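Local coordinates for protein peptide ABC transporter permease (Staphylococcus hominis, PDB 6EXS) that probably imports short peptides across the bacterial membrane as a POT-family transporter, here holding a thioalcohol-conjugated dipeptide linked to body-malodour formation, at residues Gly34-Leu39 with Ile301-Ser306; Ile40-Phe45 with Asn50-Asp55; Ala59-Ser64 with Leu247-Ile252. All blocks are in the same frame, centred on the assembly; numbering follows the deposited sequence. Where two conformers were deposited one is given.

How the contacts relate
Following the chain from the N terminus, helix 16-44 supplies the first segment of both contact 1 and contact 2. Contact 2 is local: it folds the connection after helix 16-44 back onto that helix's last turns, and its loop closes before helix 56-72 begins. Contact 3 then ties helix 56-72 to the distant helix pair 217-243/249-273. Contact 1 spans the most sequence, joining the N- and C-terminal halves of the fold beside the ligand, so the loops of contacts 2 and 3, in series, both lie within its own. Met63 lays its methyl against the backbone oxygens of Arg36 and Ser306, Ile40 touches Ser306 O, and Met43 packs on Ile62 and Met63.

Contact 1: residues Gly34-Leu39 with Ile301-Ser306; sequences GMRAML and IQEQGS. With C3H (2-[[(2~{R})-2-azanyl-3-[(3~{S})-3-methyl-1-oxidanyl-hexan-3-yl]sulfanyl-propanoyl]amino]ethanoic acid), chain O.
Arg36 reaches from helix 16-44 toward both Glu303 and Ser306 in a buried, loosely polar contact beside the ligand, where the N-terminal half of this major facilitator fold (helix 16-44) meets the C-terminal half (segment 301-306 and helix 430-451). Bent at its second and third torsions, the Arg36 side chain, of which one of two deposited conformers is described, sends NH2 to within 3.9 Å of Glu303 OE1, a long salt bridge. The guanidinium and carboxylate planes stand 86° apart, so the two groups do not pair side by side. Ser306 CB lies over one guanidinium face, off toward its rim and 3.9 Å from NH1 of Arg36. In the guanidinium plane, at the edge, C7 of the conjugated peptide comes within 3.4 Å of Arg36 NH2. With chi1 at 58°, Ser306 turns OG back to its own segment, where it donates to Glu303 O at 2.8 Å. One water donates to both Arg36 O (3.1 Å) and Ser306 O (3.0 Å), joining the two backbones. Gln302 NE2 sits 3.3 Å from the ligand's sulfur. Glu303 has its stronger partner in Asn441 of helix 430-451, which bonds OE2. The acid is therefore fixed mainly within the C-terminal half, while the charge attraction across to Arg36 is loose, consistent with a junction that could open and close during transport.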
loop_
_atom_site.group_PDB
_atom_site.type_symbol
_atom_site.label_atom_id
_atom_site.label_comp_id
_atom_site.label_asym_id
_atom_site.label_seq_id
_atom_site.Cartn_x
_atom_site.Cartn_y
_atom_site.Cartn_z
ATOM N N GLY A 34 5.880 -2.339 10.796
ATOM C CA GLY A 34 7.023 -2.600 11.658
ATOM C C GLY A 34 7.958 -3.613 11.036
ATOM O O GLY A 34 9.175 -3.400 10.989
ATOM N N MET A 35 7.377 -4.719 10.532
ATOM C CA MET A 35 8.082 -5.786 9.812
ATOM C C MET A 35 8.722 -5.175 8.541
ATOM O O MET A 35 9.889 -5.455 8.259
ATOM C CB MET A 35 7.067 -6.905 9.466
ATOM C CG MET A 35 7.577 -8.007 8.557
ATOM S SD MET A 35 7.605 -7.572 6.804
ATOM C CE MET A 35 5.773 -7.215 6.469
ATOM N N ARG A 36 7.935 -4.336 7.798
ATOM C CA ARG A 36 8.335 -3.632 6.570
ATOM C C ARG A 36 9.548 -2.713 6.792
ATOM O O ARG A 36 10.480 -2.710 5.985
ATOM C CB ARG A 36 7.153 -2.810 6.029
ATOM C CG ARG A 36 6.642 -3.257 4.672
ATOM C CD ARG A 36 7.213 -2.385 3.573
ATOM N NE ARG A 36 6.251 -1.412 3.049
ATOM C CZ ARG A 36 6.154 -0.143 3.438
ATOM N NH1 ARG A 36 6.944 0.330 4.395
ATOM N NH2 ARG A 36 5.267 0.660 2.874
ATOM N N ALA A 37 9.526 -1.924 7.888
ATOM C CA ALA A 37 10.592 -0.985 8.256
ATOM C C ALA A 37 11.929 -1.699 8.498
ATOM O O ALA A 37 12.975 -1.146 8.188
ATOM C CB ALA A 37 10.196 -0.210 9.505
ATOM N N MET A 38 11.874 -2.935 9.038
ATOM C CA MET A 38 13.006 -3.801 9.357
ATOM C C MET A 38 13.455 -4.638 8.177
ATOM O O MET A 38 14.648 -4.900 8.057
ATOM C CB MET A 38 12.631 -4.767 10.492
ATOM C CG MET A 38 12.376 -4.104 11.826
ATOM S SD MET A 38 12.222 -5.355 13.128
ATOM C CE MET A 38 13.885 -5.524 13.595
ATOM N N LEU A 39 12.504 -5.118 7.348
ATOM C CA LEU A 39 12.768 -6.036 6.230
ATOM C C LEU A 39 13.883 -5.588 5.286
ATOM O O LEU A 39 14.730 -6.418 4.960
ATOM C CB LEU A 39 11.495 -6.381 5.434
ATOM C CG LEU A 39 11.526 -7.724 4.681
ATOM C CD1 LEU A 39 11.451 -8.912 5.638
ATOM C CD2 LEU A 39 10.384 -7.810 3.676
ATOM N N ILE A 301 7.287 7.349 -6.936
ATOM C CA ILE A 301 8.184 8.165 -6.128
ATOM C C ILE A 301 7.896 7.963 -4.641
ATOM O O ILE A 301 8.826 7.671 -3.890
ATOM C CB ILE A 301 8.182 9.648 -6.576
ATOM C CG1 ILE A 301 8.836 9.768 -7.986
ATOM C CG2 ILE A 301 8.916 10.531 -5.542
ATOM C CD1 ILE A 301 8.752 11.130 -8.654
ATOM N N GLN A 302 6.616 8.050 -4.229
ATOM C CA GLN A 302 6.225 7.842 -2.828
ATOM C C GLN A 302 6.639 6.461 -2.259
ATOM O O GLN A 302 7.232 6.408 -1.189
ATOM C CB GLN A 302 4.720 8.094 -2.633
ATOM C CG GLN A 302 4.303 8.347 -1.187
ATOM C CD GLN A 302 4.176 7.094 -0.352
ATOM O OE1 GLN A 302 3.890 6.003 -0.831
ATOM N NE2 GLN A 302 4.360 7.232 0.937
ATOM N N GLU A 303 6.330 5.357 -2.954
ATOM C CA GLU A 303 6.676 4.019 -2.459
ATOM C C GLU A 303 8.190 3.719 -2.477
ATOM O O GLU A 303 8.619 2.691 -1.937
ATOM C CB GLU A 303 5.887 2.931 -3.188
ATOM C CG GLU A 303 4.394 2.931 -2.891
ATOM C CD GLU A 303 3.954 2.335 -1.569
ATOM O OE1 GLU A 303 4.825 2.014 -0.726
ATOM O OE2 GLU A 303 2.726 2.190 -1.376
ATOM N N GLN A 304 8.998 4.641 -3.036
ATOM C CA GLN A 304 10.449 4.483 -3.060
ATOM C C GLN A 304 11.106 4.990 -1.786
ATOM O O GLN A 304 12.297 4.765 -1.594
ATOM C CB GLN A 304 11.072 5.109 -4.307
ATOM C CG GLN A 304 11.162 4.157 -5.487
ATOM C CD GLN A 304 11.593 4.885 -6.735
ATOM O OE1 GLN A 304 12.600 5.607 -6.749
ATOM N NE2 GLN A 304 10.838 4.717 -7.815
ATOM N N GLY A 305 10.334 5.620 -0.907
ATOM C CA GLY A 305 10.847 6.066 0.381
ATOM C C GLY A 305 11.076 4.915 1.344
ATOM O O GLY A 305 11.688 5.106 2.401
ATOM N N SER A 306 10.552 3.708 1.005
ATOM C CA SER A 306 10.681 2.496 1.821
ATOM C C SER A 306 11.891 1.644 1.454
ATOM O O SER A 306 12.256 0.776 2.237
ATOM C CB SER A 306 9.412 1.651 1.737
ATOM O OG SER A 306 9.113 1.291 0.397
HETATM O O2 C3H O . -0.223 3.319 5.130
HETATM C C11 C3H O . -0.088 4.476 5.313
HETATM O O3 C3H O . -0.947 5.361 4.946
HETATM C C10 C3H O . 1.117 5.112 5.941
HETATM N N1 C3H O . 2.332 4.360 5.735
HETATM C C9 C3H O . 3.067 4.517 4.647
HETATM O O1 C3H O . 2.602 4.493 3.518
HETATM C C8 C3H O . 4.533 4.752 4.812
HETATM N N C3H O . 4.927 4.385 6.165
HETATM C C7 C3H O . 5.336 3.892 3.834
HETATM S S C3H O . 5.995 4.703 2.353
HETATM C C3 C3H O . 7.314 5.958 2.789
HETATM C C4 C3H O . 8.476 5.172 3.341
HETATM C C5 C3H O . 6.680 6.972 3.751
HETATM C C6 C3H O . 7.605 7.965 4.417
HETATM O O C3H O . 7.608 7.838 5.801
HETATM C C2 C3H O . 7.765 6.728 1.551
HETATM C C1 C3H O . 7.504 8.225 1.581
HETATM C C C3H O . 7.996 8.895 0.327
HETATM O O HOH W 1 10.847 0.166 4.785
#

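Contact 2: residues Ile40-Phe45 with Asn50-Asp55; sequences IFYMYF and NGLGID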
loop_
_atom_site.group_PDB
_atom_site.type_symbol
_atom_site.label_atom_id
_atom_site.label_comp_id
_atom_site.label_asym_id
_atom_site.label_seq_id
_atom_site.Cartn_x
_atom_site.Cartn_y
_atom_site.Cartn_z
ATOM N N ILE A 40 13.915 -4.305 4.874
ATOM C CA ILE A 40 14.939 -3.808 3.944
ATOM C C ILE A 40 16.353 -3.967 4.528
ATOM O O ILE A 40 17.219 -4.498 3.840
ATOM C CB ILE A 40 14.646 -2.365 3.403
ATOM C CG1 ILE A 40 15.696 -1.913 2.335
ATOM C CG2 ILE A 40 14.471 -1.305 4.523
ATOM C CD1 ILE A 40 15.700 -2.662 1.002
ATOM N N PHE A 41 16.564 -3.585 5.800
ATOM C CA PHE A 41 17.861 -3.696 6.472
ATOM C C PHE A 41 18.229 -5.138 6.761
ATOM O O PHE A 41 19.363 -5.528 6.495
ATOM C CB PHE A 41 17.913 -2.822 7.724
ATOM C CG PHE A 41 17.497 -1.411 7.406
ATOM C CD1 PHE A 41 18.274 -0.611 6.576
ATOM C CD2 PHE A 41 16.283 -0.908 7.864
ATOM C CE1 PHE A 41 17.856 0.669 6.231
ATOM C CE2 PHE A 41 15.879 0.380 7.537
ATOM C CZ PHE A 41 16.655 1.154 6.705
ATOM N N TYR A 42 17.257 -5.945 7.228
ATOM C CA TYR A 42 17.445 -7.370 7.490
ATOM C C TYR A 42 17.941 -8.104 6.227
ATOM O O TYR A 42 18.814 -8.953 6.333
ATOM C CB TYR A 42 16.130 -7.986 7.981
ATOM C CG TYR A 42 16.176 -9.484 8.176
ATOM C CD1 TYR A 42 17.097 -10.066 9.048
ATOM C CD2 TYR A 42 15.266 -10.320 7.534
ATOM C CE1 TYR A 42 17.114 -11.441 9.269
ATOM C CE2 TYR A 42 15.271 -11.699 7.752
ATOM C CZ TYR A 42 16.200 -12.256 8.620
ATOM O OH TYR A 42 16.218 -13.613 8.842
ATOM N N MET A 43 17.411 -7.752 5.037
ATOM C CA MET A 43 17.816 -8.356 3.766
ATOM C C MET A 43 19.246 -8.000 3.304
ATOM O O MET A 43 20.021 -8.921 3.022
ATOM C CB MET A 43 16.801 -8.036 2.663
ATOM C CG MET A 43 15.490 -8.757 2.844
ATOM S SD MET A 43 14.426 -8.614 1.406
ATOM C CE MET A 43 13.805 -6.967 1.607
ATOM N N TYR A 44 19.594 -6.689 3.185
ATOM C CA TYR A 44 20.908 -6.328 2.648
ATOM C C TYR A 44 22.021 -6.218 3.701
ATOM O O TYR A 44 23.198 -6.213 3.309
ATOM C CB TYR A 44 20.861 -5.080 1.742
ATOM C CG TYR A 44 20.963 -3.739 2.433
ATOM C CD1 TYR A 44 19.837 -3.116 2.954
ATOM C CD2 TYR A 44 22.169 -3.040 2.469
ATOM C CE1 TYR A 44 19.916 -1.869 3.564
ATOM C CE2 TYR A 44 22.255 -1.777 3.054
ATOM C CZ TYR A 44 21.125 -1.200 3.609
ATOM O OH TYR A 44 21.180 0.034 4.207
ATOM N N PHE A 45 21.688 -6.188 5.015
ATOM C CA PHE A 45 22.745 -6.168 6.036
ATOM C C PHE A 45 23.511 -7.501 5.961
ATOM O O PHE A 45 22.905 -8.537 5.659
ATOM C CB PHE A 45 22.208 -5.918 7.462
ATOM C CG PHE A 45 21.900 -4.487 7.884
ATOM C CD1 PHE A 45 21.830 -3.460 6.943
ATOM C CD2 PHE A 45 21.646 -4.177 9.220
ATOM C CE1 PHE A 45 21.529 -2.146 7.337
ATOM C CE2 PHE A 45 21.358 -2.862 9.613
ATOM C CZ PHE A 45 21.308 -1.856 8.670
ATOM N N ASN A 50 23.641 -10.124 11.452
ATOM C CA ASN A 50 22.387 -10.884 11.617
ATOM C C ASN A 50 21.368 -10.671 10.464
ATOM O O ASN A 50 20.192 -11.068 10.567
ATOM C CB ASN A 50 21.753 -10.644 12.987
ATOM C CG ASN A 50 22.593 -11.123 14.142
ATOM O OD1 ASN A 50 23.289 -12.132 14.062
ATOM N ND2 ASN A 50 22.517 -10.426 15.260
ATOM N N GLY A 51 21.861 -10.111 9.357
ATOM C CA GLY A 51 21.100 -9.905 8.134
ATOM C C GLY A 51 21.191 -11.115 7.219
ATOM O O GLY A 51 21.765 -12.143 7.600
ATOM N N LEU A 52 20.631 -11.006 6.001
ATOM C CA LEU A 52 20.629 -12.108 5.033
ATOM C C LEU A 52 21.743 -12.007 3.981
ATOM O O LEU A 52 21.992 -12.981 3.267
ATOM C CB LEU A 52 19.247 -12.295 4.367
ATOM C CG LEU A 52 18.105 -12.820 5.260
ATOM C CD1 LEU A 52 16.766 -12.834 4.499
ATOM C CD2 LEU A 52 18.398 -14.210 5.806
ATOM N N GLY A 53 22.415 -10.857 3.922
ATOM C CA GLY A 53 23.524 -10.607 3.011
ATOM C C GLY A 53 23.165 -10.602 1.540
ATOM O O GLY A 53 24.031 -10.836 0.700
ATOM N N ILE A 54 21.890 -10.339 1.221
ATOM C CA ILE A 54 21.336 -10.243 -0.137
ATOM C C ILE A 54 21.878 -8.958 -0.799
ATOM O O ILE A 54 22.069 -7.942 -0.121
ATOM C CB ILE A 54 19.757 -10.227 -0.081
ATOM C CG1 ILE A 54 19.194 -11.535 0.524
ATOM C CG2 ILE A 54 19.105 -9.937 -1.453
ATOM C CD1 ILE A 54 17.697 -11.454 0.996
ATOM N N ASP A 55 22.086 -9.008 -2.121
ATOM C CA ASP A 55 22.505 -7.877 -2.940
ATOM C C ASP A 55 21.548 -6.721 -2.686
ATOM O O ASP A 55 20.328 -6.925 -2.670
ATOM C CB ASP A 55 22.468 -8.280 -4.430
ATOM C CG ASP A 55 22.561 -7.132 -5.422
ATOM O OD1 ASP A 55 23.463 -6.269 -5.258
ATOM O OD2 ASP A 55 21.760 -7.114 -6.379
#
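Leu52 rests on one face of the Tyr42 ring in a CH-pi contact, its CG 4.2 Å from the ring centroid and 23° off the normal. Tyr42 carries CG anti to its backbone N (chi1 175°), which swings the ring out beside segment 50-55; Asn50 O meets the ring's edge, 3.4 Å from CE1 of Tyr42. The next pair is purely apolar: Ile54 CD1 lies against Met43, 3.9 Å from CB, and the two side chains run at a slant to each other. The backbones are bonded as well. Tyr42 O and Met43 O, in the last turn of the helix, and Phe45 O just beyond it accept Leu52 N, Ile54 N and Gly53 N respectively, at 2.8 to 3.0 Å. Gly51 lies where the carbonyls of Tyr42 and Phe45 close in on the side a side chain would occupy; its CA is 3.1 Å from Tyr42 O. Asp55 then N-caps helix 56-72, against which Met43 packs. Leu52 and Ile54 both reach Leu111 and Leu114 of helix 110-137, while Tyr42 meets Phe182 of helix 178-204 edge-to-face and Tyr44 leans on Leu314 of helix 309-316.

Contact 3: residues Ala59-Ser64 with Leu247-Ile252; sequences AMSIMS and LSFDLI. Unlike the reference sequence in segment 247-252: Asp250 (reference Asn). With OLC ((2R)-2,3-dihydroxypropyl (9Z)-octadec-9-enoate), chain N.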
loop_
_atom_site.group_PDB
_atom_site.type_symbol
_atom_site.label_atom_id
_atom_site.label_comp_id
_atom_site.label_asym_id
_atom_site.label_seq_id
_atom_site.Cartn_x
_atom_site.Cartn_y
_atom_site.Cartn_z
ATOM N N ALA A 59 17.459 -6.679 -2.828
ATOM C CA ALA A 59 16.719 -6.367 -1.597
ATOM C C ALA A 59 15.699 -5.231 -1.844
ATOM O O ALA A 59 14.595 -5.261 -1.295
ATOM C CB ALA A 59 17.694 -5.967 -0.492
ATOM N N MET A 60 16.090 -4.236 -2.675
ATOM C CA MET A 60 15.294 -3.079 -3.079
ATOM C C MET A 60 14.138 -3.535 -3.974
ATOM O O MET A 60 12.997 -3.155 -3.739
ATOM C CB MET A 60 16.179 -2.048 -3.811
ATOM C CG MET A 60 17.150 -1.293 -2.901
ATOM S SD MET A 60 17.730 0.281 -3.607
ATOM C CE MET A 60 18.894 -0.281 -4.791
ATOM N N SER A 61 14.436 -4.377 -4.975
ATOM C CA SER A 61 13.463 -4.977 -5.897
ATOM C C SER A 61 12.383 -5.782 -5.138
ATOM O O SER A 61 11.192 -5.555 -5.385
ATOM C CB SER A 61 14.170 -5.857 -6.926
ATOM O OG SER A 61 13.217 -6.447 -7.794
ATOM N N ILE A 62 12.802 -6.672 -4.182
ATOM C CA ILE A 62 11.918 -7.486 -3.326
ATOM C C ILE A 62 10.867 -6.609 -2.595
ATOM O O ILE A 62 9.683 -6.930 -2.641
ATOM C CB ILE A 62 12.728 -8.404 -2.358
ATOM C CG1 ILE A 62 13.460 -9.528 -3.143
ATOM C CG2 ILE A 62 11.830 -8.994 -1.246
ATOM C CD1 ILE A 62 14.693 -10.172 -2.468
ATOM N N MET A 63 11.305 -5.493 -1.964
ATOM C CA MET A 63 10.439 -4.539 -1.249
ATOM C C MET A 63 9.250 -4.038 -2.103
ATOM O O MET A 63 8.104 -4.054 -1.636
ATOM C CB MET A 63 11.256 -3.350 -0.704
ATOM C CG MET A 63 12.157 -3.717 0.460
ATOM S SD MET A 63 11.291 -4.238 1.970
ATOM C CE MET A 63 10.842 -2.650 2.651
ATOM N N SER A 64 9.534 -3.656 -3.371
ATOM C CA SER A 64 8.559 -3.143 -4.328
ATOM C C SER A 64 7.632 -4.224 -4.865
ATOM O O SER A 64 6.425 -4.019 -4.895
ATOM C CB SER A 64 9.268 -2.419 -5.463
ATOM O OG SER A 64 9.795 -1.197 -4.983
ATOM N N LEU A 247 16.467 -20.326 -11.071
ATOM C CA LEU A 247 15.474 -19.600 -10.280
ATOM C C LEU A 247 16.087 -18.400 -9.557
ATOM O O LEU A 247 16.805 -18.551 -8.563
ATOM C CB LEU A 247 14.700 -20.537 -9.319
ATOM C CG LEU A 247 13.632 -19.904 -8.400
ATOM C CD1 LEU A 247 12.416 -19.438 -9.178
ATOM C CD2 LEU A 247 13.201 -20.868 -7.327
ATOM N N SER A 248 15.790 -17.205 -10.084
ATOM C CA SER A 248 16.241 -15.913 -9.579
ATOM C C SER A 248 15.024 -15.046 -9.280
ATOM O O SER A 248 13.915 -15.383 -9.712
ATOM C CB SER A 248 17.114 -15.227 -10.626
ATOM O OG SER A 248 16.416 -15.013 -11.844
ATOM N N PHE A 249 15.231 -13.909 -8.574
ATOM C CA PHE A 249 14.140 -12.978 -8.274
ATOM C C PHE A 249 13.595 -12.288 -9.536
ATOM O O PHE A 249 12.436 -11.886 -9.544
ATOM C CB PHE A 249 14.505 -11.961 -7.171
ATOM C CG PHE A 249 13.265 -11.321 -6.597
ATOM C CD1 PHE A 249 12.395 -12.050 -5.791
ATOM C CD2 PHE A 249 12.917 -10.018 -6.935
ATOM C CE1 PHE A 249 11.217 -11.481 -5.317
ATOM C CE2 PHE A 249 11.737 -9.448 -6.454
ATOM C CZ PHE A 249 10.901 -10.181 -5.644
ATOM N N ASP A 250 14.411 -12.208 -10.615
ATOM C CA ASP A 250 14.031 -11.650 -11.916
ATOM C C ASP A 250 12.813 -12.377 -12.488
ATOM O O ASP A 250 12.005 -11.733 -13.150
ATOM C CB ASP A 250 15.198 -11.703 -12.915
ATOM C CG ASP A 250 16.355 -10.765 -12.627
ATOM O OD1 ASP A 250 16.172 -9.822 -11.825
ATOM O OD2 ASP A 250 17.432 -10.952 -13.235
ATOM N N LEU A 251 12.655 -13.701 -12.196
ATOM C CA LEU A 251 11.489 -14.483 -12.618
ATOM C C LEU A 251 10.235 -13.846 -12.014
ATOM O O LEU A 251 9.251 -13.654 -12.731
ATOM C CB LEU A 251 11.603 -15.960 -12.184
ATOM C CG LEU A 251 10.445 -16.882 -12.631
ATOM C CD1 LEU A 251 10.825 -17.708 -13.849
ATOM C CD2 LEU A 251 9.994 -17.790 -11.498
ATOM N N ILE A 252 10.294 -13.485 -10.712
ATOM C CA ILE A 252 9.198 -12.857 -9.974
ATOM C C ILE A 252 9.011 -11.410 -10.435
ATOM O O ILE A 252 7.914 -11.056 -10.845
ATOM C CB ILE A 252 9.370 -12.962 -8.421
ATOM C CG1 ILE A 252 9.939 -14.342 -7.960
ATOM C CG2 ILE A 252 8.074 -12.597 -7.671
ATOM C CD1 ILE A 252 9.081 -15.628 -8.223
HETATM C C24 OLC N . 17.422 -14.226 -3.509
HETATM C C5 OLC N . 9.734 -18.398 -4.725
HETATM C C4 OLC N . 10.597 -17.190 -5.055
HETATM C C3 OLC N . 12.082 -17.505 -5.121
HETATM C C2 OLC N . 12.953 -16.296 -5.449
HETATM C C21 OLC N . 16.597 -15.612 -5.446
HETATM C C1 OLC N . 14.423 -16.611 -5.478
HETATM C C22 OLC N . 17.302 -15.608 -4.106
HETATM O O19 OLC N . 14.884 -17.703 -5.694
HETATM O O25 OLC N . 18.463 -13.495 -4.140
HETATM O O23 OLC N . 16.655 -16.489 -3.185
HETATM O O20 OLC N . 15.166 -15.518 -5.234
#
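Ser61 OG, hydrogen-bonded to Gly449 O near the end of helix 430-451, also touches the edge of the Phe249 ring, lying in its plane 3.6 Å from CE2. Its chi1 of 179° points the hydroxyl out from helix 56-72 toward the start of helix 249-273. The next residue along, Ile62, takes the ring's face: CG1 stands 3.5 Å from the Phe249 centroid and only 6° off the normal, a CH-pi contact over the middle of the ring. The opposite face is covered from the ring's own helix by Ile252, whose CB sits 3.9 Å above the ring plane, displaced toward the rim. Phe249 is thus sandwiched between two isoleucines, one from each helix. A bound monoolein lies alongside: its C2 is near the ring plane at the Phe249 edge, and its C4 is 3.8 Å from Ile252 CD1. Helices 217-243 and 249-273 probably form the extra hairpin found in bacterial POT transporters, and through Phe249 the second of them packs against helix 56-72 and against Phe115 of helix 110-137. No hydrogen bond joins the two segments; dispersion against the ring face probably does most of the work. The serine oxygen, already engaged with Gly449, probably adds a mild electrostatic attraction to the weakly positive ring hydrogens.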